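PDB 5MYP: aldehyde dehydrogenase from Trypanosoma brucei, which probably oxidises aldehydes to carboxylic acids with NAD+ as the electron acceptor, as other members of the aldehyde dehydrogenase family do. Local coordinates for residues Asn48-Asn53 / Leu166-Tyr170; Leu133-Pro137 / Ala443-Arg447; Asp263-Lys269 / Leu371-Glu377; Phe322-Met326 / Asp341-Ile347. One frame throughout, in Å; residues are numbered along the deposited sequence.

Contact 1 (Asn48-Asn53 / Leu166-Tyr170)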
loop_
_atom_site.group_PDB
_atom_site.type_symbol
_atom_site.label_atom_id
_atom_site.label_comp_id
_atom_site.label_asym_id
_atom_site.label_seq_id
_atom_site.Cartn_x
_atom_site.Cartn_y
_atom_site.Cartn_z
ATOM N N ASN A 48 -10.227 -15.666 24.179
ATOM C CA ASN A 48 -10.137 -16.071 25.590
ATOM C C ASN A 48 -9.270 -15.104 26.406
ATOM O O ASN A 48 -9.626 -14.768 27.534
ATOM C CB ASN A 48 -9.606 -17.508 25.738
ATOM C CG ASN A 48 -10.527 -18.557 25.122
ATOM O OD1 ASN A 48 -10.101 -19.689 24.861
ATOM N ND2 ASN A 48 -11.784 -18.195 24.886
ATOM N N LEU A 49 -8.151 -14.653 25.834
ATOM C CA LEU A 49 -7.299 -13.626 26.468
ATOM C C LEU A 49 -8.110 -12.393 26.874
ATOM O O LEU A 49 -8.000 -11.915 28.003
ATOM C CB LEU A 49 -6.146 -13.212 25.538
ATOM C CG LEU A 49 -5.316 -11.965 25.878
ATOM C CD1 LEU A 49 -4.561 -12.147 27.175
ATOM C CD2 LEU A 49 -4.339 -11.640 24.760
ATOM N N VAL A 50 -8.928 -11.895 25.949
ATOM C CA VAL A 50 -9.731 -10.696 26.193
ATOM C C VAL A 50 -10.869 -10.989 27.176
ATOM O O VAL A 50 -11.027 -10.273 28.165
ATOM C CB VAL A 50 -10.277 -10.098 24.877
ATOM C CG1 VAL A 50 -11.220 -8.925 25.155
ATOM C CG2 VAL A 50 -9.117 -9.642 23.981
ATOM N N GLU A 51 -11.642 -12.041 26.906
ATOM C CA GLU A 51 -12.835 -12.358 27.709
ATOM C C GLU A 51 -12.528 -12.808 29.142
ATOM O O GLU A 51 -13.189 -12.360 30.079
ATOM C CB GLU A 51 -13.699 -13.410 27.008
ATOM C CG GLU A 51 -14.376 -12.900 25.748
ATOM C CD GLU A 51 -15.383 -13.887 25.176
ATOM O OE1 GLU A 51 -15.189 -15.115 25.319
ATOM O OE2 GLU A 51 -16.377 -13.435 24.573
ATOM N N GLU A 52 -11.535 -13.678 29.310
ATOM C CA GLU A 52 -11.162 -14.171 30.647
ATOM C C GLU A 52 -10.526 -13.097 31.527
ATOM O O GLU A 52 -10.581 -13.203 32.751
ATOM C CB GLU A 52 -10.209 -15.371 30.556
ATOM C CG GLU A 52 -10.824 -16.598 29.906
ATOM C CD GLU A 52 -9.848 -17.748 29.736
ATOM O OE1 GLU A 52 -8.735 -17.721 30.303
ATOM O OE2 GLU A 52 -10.208 -18.700 29.019
ATOM N N ASN A 53 -9.929 -12.073 30.913
ATOM C CA ASN A 53 -9.212 -11.030 31.649
ATOM C C ASN A 53 -9.792 -9.616 31.461
ATOM O O ASN A 53 -9.090 -8.626 31.683
ATOM C CB ASN A 53 -7.733 -11.072 31.257
ATOM C CG ASN A 53 -7.134 -12.460 31.415
ATOM O OD1 ASN A 53 -6.816 -12.879 32.522
ATOM N ND2 ASN A 53 -6.988 -13.179 30.309
ATOM N N LEU A 166 0.082 -11.795 30.320
ATOM C CA LEU A 166 -1.006 -12.695 29.904
ATOM C C LEU A 166 -0.810 -13.347 28.541
ATOM O O LEU A 166 -1.148 -14.511 28.377
ATOM C CB LEU A 166 -2.352 -11.965 29.917
ATOM C CG LEU A 166 -2.916 -11.574 31.281
ATOM C CD1 LEU A 166 -4.149 -10.710 31.089
ATOM C CD2 LEU A 166 -3.255 -12.798 32.119
ATOM N N LEU A 167 -0.274 -12.605 27.573
ATOM C CA LEU A 167 -0.254 -13.058 26.173
ATOM C C LEU A 167 0.409 -14.436 25.949
ATOM O O LEU A 167 -0.179 -15.278 25.260
ATOM C CB LEU A 167 0.360 -11.986 25.250
ATOM C CG LEU A 167 0.271 -12.192 23.734
ATOM C CD1 LEU A 167 -1.177 -12.250 23.282
ATOM C CD2 LEU A 167 1.029 -11.078 23.026
ATOM N N PRO A 168 1.598 -14.687 26.556
ATOM C CA PRO A 168 2.233 -16.012 26.430
ATOM C C PRO A 168 1.383 -17.199 26.906
ATOM O O PRO A 168 1.564 -18.309 26.417
ATOM C CB PRO A 168 3.498 -15.890 27.288
ATOM C CG PRO A 168 3.775 -14.437 27.339
ATOM C CD PRO A 168 2.428 -13.775 27.361
ATOM N N LYS A 169 0.472 -16.965 27.845
ATOM C CA LYS A 169 -0.443 -18.012 28.315
ATOM C C LYS A 169 -1.521 -18.392 27.291
ATOM O O LYS A 169 -2.108 -19.465 27.396
ATOM C CB LYS A 169 -1.032 -17.615 29.676
ATOM C CG LYS A 169 0.077 -17.508 30.726
ATOM C CD LYS A 169 -0.427 -17.395 32.154
ATOM C CE LYS A 169 -1.053 -16.045 32.433
ATOM N NZ LYS A 169 -1.316 -15.888 33.896
ATOM N N TYR A 170 -1.761 -17.527 26.301
ATOM C CA TYR A 170 -2.740 -17.784 25.240
ATOM C C TYR A 170 -2.145 -18.036 23.846
ATOM O O TYR A 170 -2.701 -18.830 23.084
ATOM C CB TYR A 170 -3.763 -16.646 25.192
ATOM C CG TYR A 170 -4.530 -16.519 26.486
ATOM C CD1 TYR A 170 -4.027 -15.758 27.532
ATOM C CD2 TYR A 170 -5.746 -17.176 26.679
ATOM C CE1 TYR A 170 -4.712 -15.637 28.733
ATOM C CE2 TYR A 170 -6.443 -17.060 27.875
ATOM C CZ TYR A 170 -5.921 -16.290 28.900
ATOM O OH TYR A 170 -6.602 -16.154 30.090
HETATM O O HOH W 1 -5.876 -15.476 33.165
#
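Leu49 CA sits over the centre of the Tyr170 ring, 3.7 Å from the centroid and close to the normal, a CH-pi contact over the face. The tight half of the interface continues from there along the Leu49 side chain. With CG anti to the backbone N (chi1 168°), its isobutyl end swings toward helix 157-170, where CD1 meets CB of Leu166 at 3.5 Å and CD2 meets CD1 of Leu167, whose side chain goes on to Val176 and Ile178 of strand 176-178. Leu166 CD1 packs against Asn53 CG, 3.5 Å away. Toward solvent the contact turns polar and sparser. Tyr170 OH donates to Glu52 OE1 at 2.7 Å, meeting the oxygen from above the carboxylate plane, and accepts from Asn53 ND2 at 3.0 Å. The Asn53 amide stands nearly upright to the ring, 85° between planes, and its second N-H runs to Leu49 O at 2.8 Å, so both amide hydrogens are used. A water donates to both Asn53 OD1 and Tyr170 OH. The segment axes cross at 127° and approach to 10.2 Å: a helix-helix packing between the C-terminal ends of helices 36-52 and 157-170, the latter flanking the parallel strands of the Rossmann-like domain of the aldehyde dehydrogenase fold.

Contact 2 (Leu133-Pro137 / Ala443-Arg447)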
loop_
_atom_site.group_PDB
_atom_site.type_symbol
_atom_site.label_atom_id
_atom_site.label_comp_id
_atom_site.label_asym_id
_atom_site.label_seq_id
_atom_site.Cartn_x
_atom_site.Cartn_y
_atom_site.Cartn_z
ATOM N N LEU A 133 -5.578 -0.883 20.081
ATOM C CA LEU A 133 -4.669 -0.500 19.000
ATOM C C LEU A 133 -3.363 -1.298 18.954
ATOM O O LEU A 133 -2.503 -1.024 18.112
ATOM C CB LEU A 133 -4.416 1.014 19.042
ATOM C CG LEU A 133 -5.694 1.856 18.914
ATOM C CD1 LEU A 133 -5.369 3.339 18.996
ATOM C CD2 LEU A 133 -6.459 1.553 17.632
ATOM N N ILE A 134 -3.213 -2.278 19.850
ATOM C CA ILE A 134 -2.179 -3.312 19.719
ATOM C C ILE A 134 -2.801 -4.657 19.277
ATOM O O ILE A 134 -2.270 -5.308 18.371
ATOM C CB ILE A 134 -1.307 -3.422 21.010
ATOM C CG1 ILE A 134 0.042 -4.088 20.712
ATOM C CG2 ILE A 134 -2.020 -4.149 22.139
ATOM C CD1 ILE A 134 1.085 -3.143 20.161
ATOM N N LEU A 135 -3.928 -5.055 19.876
ATOM C CA LEU A 135 -4.555 -6.347 19.549
ATOM C C LEU A 135 -5.346 -6.372 18.241
ATOM O O LEU A 135 -5.337 -7.394 17.553
ATOM C CB LEU A 135 -5.447 -6.853 20.697
ATOM C CG LEU A 135 -4.774 -7.294 22.002
ATOM C CD1 LEU A 135 -5.806 -7.979 22.899
ATOM C CD2 LEU A 135 -3.600 -8.230 21.746
ATOM N N GLN A 136 -6.034 -5.283 17.893
ATOM C CA GLN A 136 -6.849 -5.283 16.664
ATOM C C GLN A 136 -6.003 -5.528 15.401
ATOM O O GLN A 136 -6.371 -6.381 14.595
ATOM C CB GLN A 136 -7.731 -4.026 16.539
ATOM C CG GLN A 136 -8.728 -4.098 15.390
ATOM C CD GLN A 136 -9.837 -3.066 15.471
ATOM O OE1 GLN A 136 -9.662 -1.982 16.014
ATOM N NE2 GLN A 136 -10.959 -3.368 14.844
ATOM N N PRO A 137 -4.860 -4.820 15.241
ATOM C CA PRO A 137 -3.952 -5.153 14.128
ATOM C C PRO A 137 -3.383 -6.575 14.201
ATOM O O PRO A 137 -3.313 -7.258 13.183
ATOM C CB PRO A 137 -2.813 -4.127 14.268
ATOM C CG PRO A 137 -3.378 -3.022 15.082
ATOM C CD PRO A 137 -4.381 -3.650 15.998
ATOM N N ALA A 443 -5.065 0.684 5.266
ATOM C CA ALA A 443 -6.269 0.538 6.076
ATOM C C ALA A 443 -6.400 -0.893 6.568
ATOM O O ALA A 443 -5.836 -1.812 5.971
ATOM C CB ALA A 443 -7.493 0.937 5.274
ATOM N N TYR A 444 -7.132 -1.074 7.662
ATOM C CA TYR A 444 -7.374 -2.409 8.219
ATOM C C TYR A 444 -8.766 -2.485 8.877
ATOM O O TYR A 444 -9.584 -1.586 8.668
ATOM C CB TYR A 444 -6.203 -2.817 9.141
ATOM C CG TYR A 444 -6.163 -2.185 10.516
ATOM C CD1 TYR A 444 -5.966 -0.814 10.672
ATOM C CD2 TYR A 444 -6.279 -2.966 11.670
ATOM C CE1 TYR A 444 -5.914 -0.231 11.935
ATOM C CE2 TYR A 444 -6.226 -2.398 12.933
ATOM C CZ TYR A 444 -6.040 -1.032 13.064
ATOM O OH TYR A 444 -5.987 -0.472 14.320
ATOM N N HIS A 445 -9.010 -3.561 9.635
ATOM C CA HIS A 445 -10.311 -3.962 10.230
ATOM C C HIS A 445 -10.933 -5.032 9.341
ATOM O O HIS A 445 -11.130 -4.804 8.141
ATOM C CB HIS A 445 -11.326 -2.822 10.458
ATOM C CG HIS A 445 -10.898 -1.813 11.476
ATOM N ND1 HIS A 445 -11.776 -0.919 12.053
ATOM C CD2 HIS A 445 -9.689 -1.562 12.032
ATOM C CE1 HIS A 445 -11.124 -0.157 12.917
ATOM N NE2 HIS A 445 -9.857 -0.529 12.923
ATOM N N GLY A 446 -11.200 -6.201 9.923
ATOM C CA GLY A 446 -11.954 -7.278 9.267
ATOM C C GLY A 446 -11.293 -7.798 8.006
ATOM O O GLY A 446 -10.105 -8.132 8.015
ATOM N N ARG A 447 -12.061 -7.840 6.918
ATOM C CA ARG A 447 -11.552 -8.199 5.583
ATOM C C ARG A 447 -10.323 -7.381 5.163
ATOM O O ARG A 447 -9.430 -7.896 4.495
ATOM C CB ARG A 447 -12.647 -8.003 4.530
ATOM C CG ARG A 447 -12.303 -8.529 3.142
ATOM C CD ARG A 447 -13.307 -8.063 2.103
ATOM N NE ARG A 447 -14.522 -8.879 2.102
ATOM C CZ ARG A 447 -14.687 -10.036 1.451
ATOM N NH1 ARG A 447 -13.703 -10.586 0.737
ATOM N NH2 ARG A 447 -15.859 -10.665 1.536
HETATM O O HOH W 2 -8.290 0.837 14.643
#
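A water held between Tyr444 OH and His445 NE2, at 2.7 Å from each of these two atoms, is the polar centre of the contact; it also makes a weak bond of 3.4 Å to Gln136 OE1. No direct hydrogen bond links the two segments, and the rest of the contact depends on a stacked pair of flat groups and on apolar contacts. The Gln136 amide stacks on the His445 imidazole, planes 18° apart, with Gln136 NE2 3.5 Å above the ring plane and over its centre. The extended glutamine chain, CG anti to the backbone N (chi1 -171°), carries the amide there, and Glu83 fixes its rotation by accepting from NE2. His445 in turn covers one face of the Tyr444 ring through CD2, while Phe433 also meets the imidazole, their planes about 10° apart. Pro137 CG touches Tyr444 CE2 at 3.6 Å, and Leu133 CD2 approaches Tyr444 OH at 3.9 Å. The nearest side-chain atoms of Tyr444 and Glu223, a predicted active-site residue, are about 3 Å apart. Helix 132-143 thus meets the loop between strand 440-441 and helix 447-452, with helix 69-95 supplying Glu83 and Leu80 beside Gln136, and strand 196-200 placing Leu198 against both Pro137 and Tyr444.

Contact 3 (Asp263-Lys269 / Leu371-Glu377)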
loop_
_atom_site.group_PDB
_atom_site.type_symbol
_atom_site.label_atom_id
_atom_site.label_comp_id
_atom_site.label_asym_id
_atom_site.label_seq_id
_atom_site.Cartn_x
_atom_site.Cartn_y
_atom_site.Cartn_z
ATOM N N ASP A 263 -11.988 17.686 16.388
ATOM C CA ASP A 263 -10.876 18.567 16.727
ATOM C C ASP A 263 -11.380 19.998 16.833
ATOM O O ASP A 263 -11.100 20.671 17.820
ATOM C CB ASP A 263 -9.755 18.454 15.692
ATOM C CG ASP A 263 -8.533 19.274 16.064
ATOM O OD1 ASP A 263 -8.535 20.496 15.798
ATOM O OD2 ASP A 263 -7.568 18.703 16.611
ATOM N N TYR A 264 -12.098 20.449 15.803
ATOM C CA TYR A 264 -12.734 21.769 15.788
ATOM C C TYR A 264 -14.053 21.733 15.024
ATOM O O TYR A 264 -14.326 20.781 14.290
ATOM C CB TYR A 264 -11.802 22.819 15.177
ATOM C CG TYR A 264 -11.481 22.625 13.704
ATOM C CD1 TYR A 264 -10.462 21.765 13.303
ATOM C CD2 TYR A 264 -12.181 23.316 12.715
ATOM C CE1 TYR A 264 -10.152 21.590 11.959
ATOM C CE2 TYR A 264 -11.875 23.150 11.367
ATOM C CZ TYR A 264 -10.857 22.288 10.995
ATOM O OH TYR A 264 -10.549 22.113 9.665
ATOM N N VAL A 265 -14.852 22.783 15.205
ATOM C CA VAL A 265 -16.165 22.915 14.567
ATOM C C VAL A 265 -16.162 24.104 13.600
ATOM O O VAL A 265 -15.598 25.158 13.903
ATOM C CB VAL A 265 -17.284 23.110 15.621
ATOM C CG1 VAL A 265 -18.641 23.317 14.955
ATOM C CG2 VAL A 265 -17.346 21.922 16.574
ATOM N N VAL A 266 -16.780 23.911 12.433
ATOM C CA VAL A 266 -17.085 24.993 11.499
ATOM C C VAL A 266 -18.606 25.037 11.391
ATOM O O VAL A 266 -19.217 24.160 10.772
ATOM C CB VAL A 266 -16.445 24.777 10.108
ATOM C CG1 VAL A 266 -16.626 26.020 9.240
ATOM C CG2 VAL A 266 -14.966 24.433 10.244
ATOM N N VAL A 267 -19.214 26.050 12.010
ATOM C CA VAL A 267 -20.677 26.135 12.128
ATOM C C VAL A 267 -21.212 27.293 11.282
ATOM O O VAL A 267 -20.567 28.335 11.174
ATOM C CB VAL A 267 -21.141 26.245 13.609
ATOM C CG1 VAL A 267 -20.549 27.459 14.313
ATOM C CG2 VAL A 267 -22.664 26.244 13.712
ATOM N N GLU A 268 -22.383 27.109 10.678
ATOM C CA GLU A 268 -23.002 28.176 9.892
ATOM C C GLU A 268 -23.253 29.367 10.827
ATOM O O GLU A 268 -23.711 29.186 11.958
ATOM C CB GLU A 268 -24.296 27.691 9.223
ATOM C CG GLU A 268 -24.776 28.547 8.051
ATOM C CD GLU A 268 -25.566 29.785 8.463
ATOM O OE1 GLU A 268 -26.142 29.812 9.574
ATOM O OE2 GLU A 268 -25.621 30.742 7.666
ATOM N N LYS A 269 -22.924 30.562 10.340
ATOM C CA LYS A 269 -22.882 31.808 11.137
ATOM C C LYS A 269 -24.081 32.000 12.083
ATOM O O LYS A 269 -23.907 32.321 13.261
ATOM C CB LYS A 269 -22.771 33.005 10.184
ATOM C CG LYS A 269 -22.424 34.342 10.824
ATOM C CD LYS A 269 -22.405 35.454 9.779
ATOM C CE LYS A 269 -23.773 35.664 9.130
ATOM N NZ LYS A 269 -23.940 37.008 8.506
ATOM N N LEU A 371 -12.077 22.585 22.126
ATOM C CA LEU A 371 -12.884 22.576 20.907
ATOM C C LEU A 371 -13.069 24.002 20.363
ATOM O O LEU A 371 -13.971 24.728 20.800
ATOM C CB LEU A 371 -14.250 21.930 21.173
ATOM C CG LEU A 371 -15.121 21.610 19.952
ATOM C CD1 LEU A 371 -14.549 20.446 19.151
ATOM C CD2 LEU A 371 -16.549 21.287 20.380
ATOM N N PRO A 372 -12.206 24.418 19.416
ATOM C CA PRO A 372 -12.429 25.668 18.690
ATOM C C PRO A 372 -13.707 25.636 17.858
ATOM O O PRO A 372 -14.026 24.608 17.255
ATOM C CB PRO A 372 -11.208 25.760 17.768
ATOM C CG PRO A 372 -10.157 24.976 18.464
ATOM C CD PRO A 372 -10.899 23.827 19.076
ATOM N N VAL A 373 -14.422 26.759 17.840
ATOM C CA VAL A 373 -15.626 26.926 17.039
ATOM C C VAL A 373 -15.392 28.089 16.076
ATOM O O VAL A 373 -15.227 29.238 16.500
ATOM C CB VAL A 373 -16.860 27.194 17.929
ATOM C CG1 VAL A 373 -18.097 27.493 17.087
ATOM C CG2 VAL A 373 -17.120 26.004 18.846
ATOM N N LEU A 374 -15.363 27.770 14.783
ATOM C CA LEU A 374 -15.234 28.754 13.710
ATOM C C LEU A 374 -16.570 28.857 12.986
ATOM O O LEU A 374 -17.383 27.939 13.060
ATOM C CB LEU A 374 -14.135 28.339 12.726
ATOM C CG LEU A 374 -12.681 28.467 13.200
ATOM C CD1 LEU A 374 -12.321 27.423 14.252
ATOM C CD2 LEU A 374 -11.738 28.368 12.010
ATOM N N THR A 375 -16.798 29.976 12.300
ATOM C CA THR A 375 -18.034 30.167 11.537
ATOM C C THR A 375 -17.770 30.215 10.042
ATOM O O THR A 375 -16.652 30.490 9.609
ATOM C CB THR A 375 -18.804 31.436 11.968
ATOM O OG1 THR A 375 -17.982 32.595 11.793
ATOM C CG2 THR A 375 -19.233 31.330 13.421
ATOM N N TYR A 376 -18.812 29.912 9.269
ATOM C CA TYR A 376 -18.798 30.047 7.817
ATOM C C TYR A 376 -20.096 30.714 7.349
ATOM O O TYR A 376 -21.115 30.648 8.039
ATOM C CB TYR A 376 -18.619 28.672 7.149
ATOM C CG TYR A 376 -19.888 27.850 6.990
ATOM C CD1 TYR A 376 -20.725 28.030 5.886
ATOM C CD2 TYR A 376 -20.241 26.877 7.927
ATOM C CE1 TYR A 376 -21.886 27.287 5.732
ATOM C CE2 TYR A 376 -21.396 26.121 7.776
ATOM C CZ TYR A 376 -22.212 26.330 6.677
ATOM O OH TYR A 376 -23.356 25.590 6.515
ATOM N N GLU A 377 -20.036 31.351 6.180
ATOM C CA GLU A 377 -21.221 31.876 5.489
ATOM C C GLU A 377 -21.566 31.086 4.221
ATOM O O GLU A 377 -22.742 30.841 3.948
ATOM C CB GLU A 377 -21.024 33.355 5.153
ATOM C CG GLU A 377 -21.043 34.256 6.383
ATOM C CD GLU A 377 -20.940 35.733 6.031
ATOM O OE1 GLU A 377 -21.600 36.172 5.065
ATOM O OE2 GLU A 377 -20.206 36.464 6.732
HETATM O O HOH W 3 -25.126 30.584 5.135
#
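Asp263 O, buried without a polar partner in the model, abuts Pro372 CD at 3.4 Å, while the Asp263 carboxylate turns to Lys227 in a salt bridge and to the backbone N of Ile366. Next, Tyr264 packs CB on CB of Pro372. Val265 begins the parallel ladder: its N donates to Pro372 O at 2.9 Å, nearly straight at 166°, and its O accepts from Leu374 N at 2.8 Å. Its CG2 rests on Leu371 CD2. Val266 uses its backbone polar groups on strand 229-232, and sends CG1 to Tyr376 CB at 3.9 Å on the face it shares with Leu374. Val267 repeats the ladder, N to Leu374 O and O from Tyr376 N; the latter bond is more bent, 149°, with the donor above the carbonyl plane. On the other face Val267 CG1 meets Val373 CG1 at 3.7 Å. Tyr376 CG lies between its backbone N and carbonyl carbon (chi1 83°), which brings the ring over Glu268 CA, 3.8 Å from the centroid, a CH-pi contact; Glu268 CB and CG reach the hydroxyl end. Glu268 OE1 is hydrogen-bonded to Ser270 OG, and a water joins its OE2 to Glu377 O. Finally Lys269 N donates to Tyr376 O at 2.9 Å. Lys269 NZ and Glu377 OE2 stay beyond salt-bridge range, so five backbone bonds and apolar contacts on both faces, rather than charge pairing, account for this join in the probable catalytic domain.

Contact 4 (Phe322-Met326 / Asp341-Ile347). Unlike the reference sequence in segment 322-326: Gln323 (reference His).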
loop_
_atom_site.group_PDB
_atom_site.type_symbol
_atom_site.label_atom_id
_atom_site.label_comp_id
_atom_site.label_asym_id
_atom_site.label_seq_id
_atom_site.Cartn_x
_atom_site.Cartn_y
_atom_site.Cartn_z
ATOM N N PHE A 322 -0.566 18.508 29.136
ATOM C CA PHE A 322 -1.455 19.361 29.931
ATOM C C PHE A 322 -1.164 20.852 29.705
ATOM O O PHE A 322 -2.079 21.620 29.412
ATOM C CB PHE A 322 -1.348 19.015 31.426
ATOM C CG PHE A 322 -2.200 19.876 32.313
ATOM C CD1 PHE A 322 -1.719 21.090 32.805
ATOM C CD2 PHE A 322 -3.483 19.477 32.665
ATOM C CE1 PHE A 322 -2.503 21.889 33.618
ATOM C CE2 PHE A 322 -4.272 20.273 33.481
ATOM C CZ PHE A 322 -3.783 21.483 33.956
ATOM N N GLN A 323 0.104 21.244 29.842
ATOM C CA GLN A 323 0.515 22.643 29.666
ATOM C C GLN A 323 0.250 23.152 28.246
ATOM O O GLN A 323 -0.192 24.285 28.067
ATOM C CB GLN A 323 1.997 22.824 30.024
ATOM C CG GLN A 323 2.308 22.590 31.496
ATOM C CD GLN A 323 3.775 22.290 31.760
ATOM O OE1 GLN A 323 4.662 22.794 31.070
ATOM N NE2 GLN A 323 4.036 21.470 32.773
ATOM N N ARG A 324 0.515 22.307 27.249
ATOM C CA ARG A 324 0.221 22.617 25.836
ATOM C C ARG A 324 -1.267 22.921 25.604
ATOM O O ARG A 324 -1.608 23.886 24.921
ATOM C CB ARG A 324 0.667 21.442 24.951
ATOM C CG ARG A 324 0.382 21.576 23.461
ATOM C CD ARG A 324 0.954 20.388 22.700
ATOM N NE ARG A 324 0.488 20.330 21.314
ATOM C CZ ARG A 324 -0.678 19.823 20.894
ATOM N NH1 ARG A 324 -1.573 19.304 21.742
ATOM N NH2 ARG A 324 -0.959 19.843 19.593
ATOM N N LEU A 325 -2.137 22.098 26.188
ATOM C CA LEU A 325 -3.586 22.284 26.071
ATOM C C LEU A 325 -4.073 23.531 26.810
ATOM O O LEU A 325 -4.941 24.245 26.309
ATOM C CB LEU A 325 -4.335 21.041 26.566
ATOM C CG LEU A 325 -4.152 19.798 25.684
ATOM C CD1 LEU A 325 -4.515 18.528 26.441
ATOM C CD2 LEU A 325 -4.964 19.907 24.401
ATOM N N MET A 326 -3.515 23.798 27.989
ATOM C CA MET A 326 -3.836 25.028 28.722
ATOM C C MET A 326 -3.425 26.287 27.941
ATOM O O MET A 326 -4.168 27.265 27.929
ATOM C CB MET A 326 -3.203 25.029 30.120
ATOM C CG MET A 326 -3.751 23.974 31.081
ATOM S SD MET A 326 -5.548 23.939 31.264
ATOM C CE MET A 326 -5.836 25.548 32.003
ATOM N N ASP A 341 -7.186 21.083 36.603
ATOM C CA ASP A 341 -6.376 20.778 37.785
ATOM C C ASP A 341 -5.094 20.090 37.322
ATOM O O ASP A 341 -5.138 18.973 36.789
ATOM C CB ASP A 341 -7.131 19.873 38.763
ATOM C CG ASP A 341 -6.321 19.561 40.009
ATOM O OD1 ASP A 341 -6.155 20.462 40.858
ATOM O OD2 ASP A 341 -5.842 18.415 40.131
ATOM N N GLU A 342 -3.959 20.755 37.539
ATOM C CA GLU A 342 -2.662 20.284 37.052
ATOM C C GLU A 342 -2.179 19.011 37.737
ATOM O O GLU A 342 -1.678 18.108 37.068
ATOM C CB GLU A 342 -1.608 21.388 37.208
ATOM C CG GLU A 342 -0.246 21.040 36.616
ATOM C CD GLU A 342 0.646 22.246 36.374
ATOM O OE1 GLU A 342 0.233 23.389 36.668
ATOM O OE2 GLU A 342 1.769 22.039 35.876
ATOM N N ALA A 343 -2.332 18.938 39.058
ATOM C CA ALA A 343 -1.853 17.790 39.844
ATOM C C ALA A 343 -2.446 16.456 39.380
ATOM O O ALA A 343 -1.739 15.451 39.326
ATOM C CB ALA A 343 -2.143 18.002 41.325
ATOM N N THR A 344 -3.738 16.464 39.046
ATOM C CA THR A 344 -4.446 15.278 38.550
ATOM C C THR A 344 -4.583 15.243 37.015
ATOM O O THR A 344 -5.276 14.374 36.483
ATOM C CB THR A 344 -5.856 15.186 39.173
ATOM O OG1 THR A 344 -6.654 16.294 38.730
ATOM C CG2 THR A 344 -5.778 15.167 40.712
ATOM N N LEU A 345 -3.931 16.179 36.318
ATOM C CA LEU A 345 -3.944 16.271 34.848
ATOM C C LEU A 345 -5.373 16.244 34.270
ATOM O O LEU A 345 -5.677 15.503 33.332
ATOM C CB LEU A 345 -3.062 15.172 34.244
ATOM C CG LEU A 345 -1.577 15.181 34.642
ATOM C CD1 LEU A 345 -0.899 13.885 34.225
ATOM C CD2 LEU A 345 -0.858 16.379 34.035
ATOM N N THR A 346 -6.234 17.064 34.863
ATOM C CA THR A 346 -7.645 17.130 34.513
ATOM C C THR A 346 -7.910 18.439 33.788
ATOM O O THR A 346 -7.600 19.502 34.321
ATOM C CB THR A 346 -8.528 17.062 35.773
ATOM O OG1 THR A 346 -8.234 15.866 36.504
ATOM C CG2 THR A 346 -9.991 17.053 35.399
ATOM N N ILE A 347 -8.444 18.355 32.569
ATOM C CA ILE A 347 -8.927 19.526 31.831
ATOM C C ILE A 347 -10.338 19.214 31.329
ATOM O O ILE A 347 -10.526 18.287 30.543
ATOM C CB ILE A 347 -8.028 19.884 30.625
ATOM C CG1 ILE A 347 -6.583 20.143 31.073
ATOM C CG2 ILE A 347 -8.582 21.105 29.880
ATOM C CD1 ILE A 347 -5.606 20.345 29.931
#
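With CG anti to its backbone N (chi1 178°), Phe322 projects from helix 319-328 into the hairpin bend at Asp341-Ile347. Ile347 answers with CG1 anti to its own carbonyl carbon (chi1 -58°) and CD1 extended beyond it, which lays CG1 3.3 Å from Phe322 CE2 and CD1 3.7 Å from Leu325 CB. Over one face of the phenyl ring comes Glu342, its CA 4.0 Å from the centroid and 29° off the normal, a CH-pi contact; Thr346 O instead meets the ring at its edge, in plane. Leu345 CD2 closes on Phe322 CB at 3.7 Å. The bend that presents these groups is a type I turn from Glu342 to Leu345 followed by a G1 beta bulge, in which Leu345 and Thr346 both face Asp341, between antiparallel strands 340-341 and 346-353. An Asx motif steadies it: Asp341 OD2 accepts from Thr344 N at 3.1 Å and from Thr344 OG1 at 2.7 Å, the hydroxyl bond falling on the anti lone pair of Asp341 OD2. Arg66 adds bonds from outside to Thr344 O and Thr346 OG1. On the helix, the Met326 chain folds back at chi2 and chi3, and the Met326 and Ile347 side chains run past each other in opposite directions, with Met326 SD 3.8 Å from Ile347 CD1. Ile316, Ile366 and Pro369 pack on the buried Leu325, while Gln323 and Glu342 lie on the exposed side.

From the N terminus, the 48-53 segment is met by 166-170, closing the loop of contact 1 and tying helix 36-52 to helix 157-170. Contact 2 opens within that loop, at 133-137, and closes only at 443-447, tying helix 132-143 to the loop before helix 447-452, so the two cross; they also touch, through Val50 CG2 and Leu135 CD1 at 3.9 Å. The long loop of contact 2 contains contact 3, which joins strands 264-268 and 370-376, and contact 3 in turn encloses contact 4, a short closure between helix 319-328 and the hairpin leading into strand 346-353. Strands 346-353 and 370-376 are neighbours in one sheet, yet contacts 3 and 4 remain about 7 Å apart at their nearest atoms.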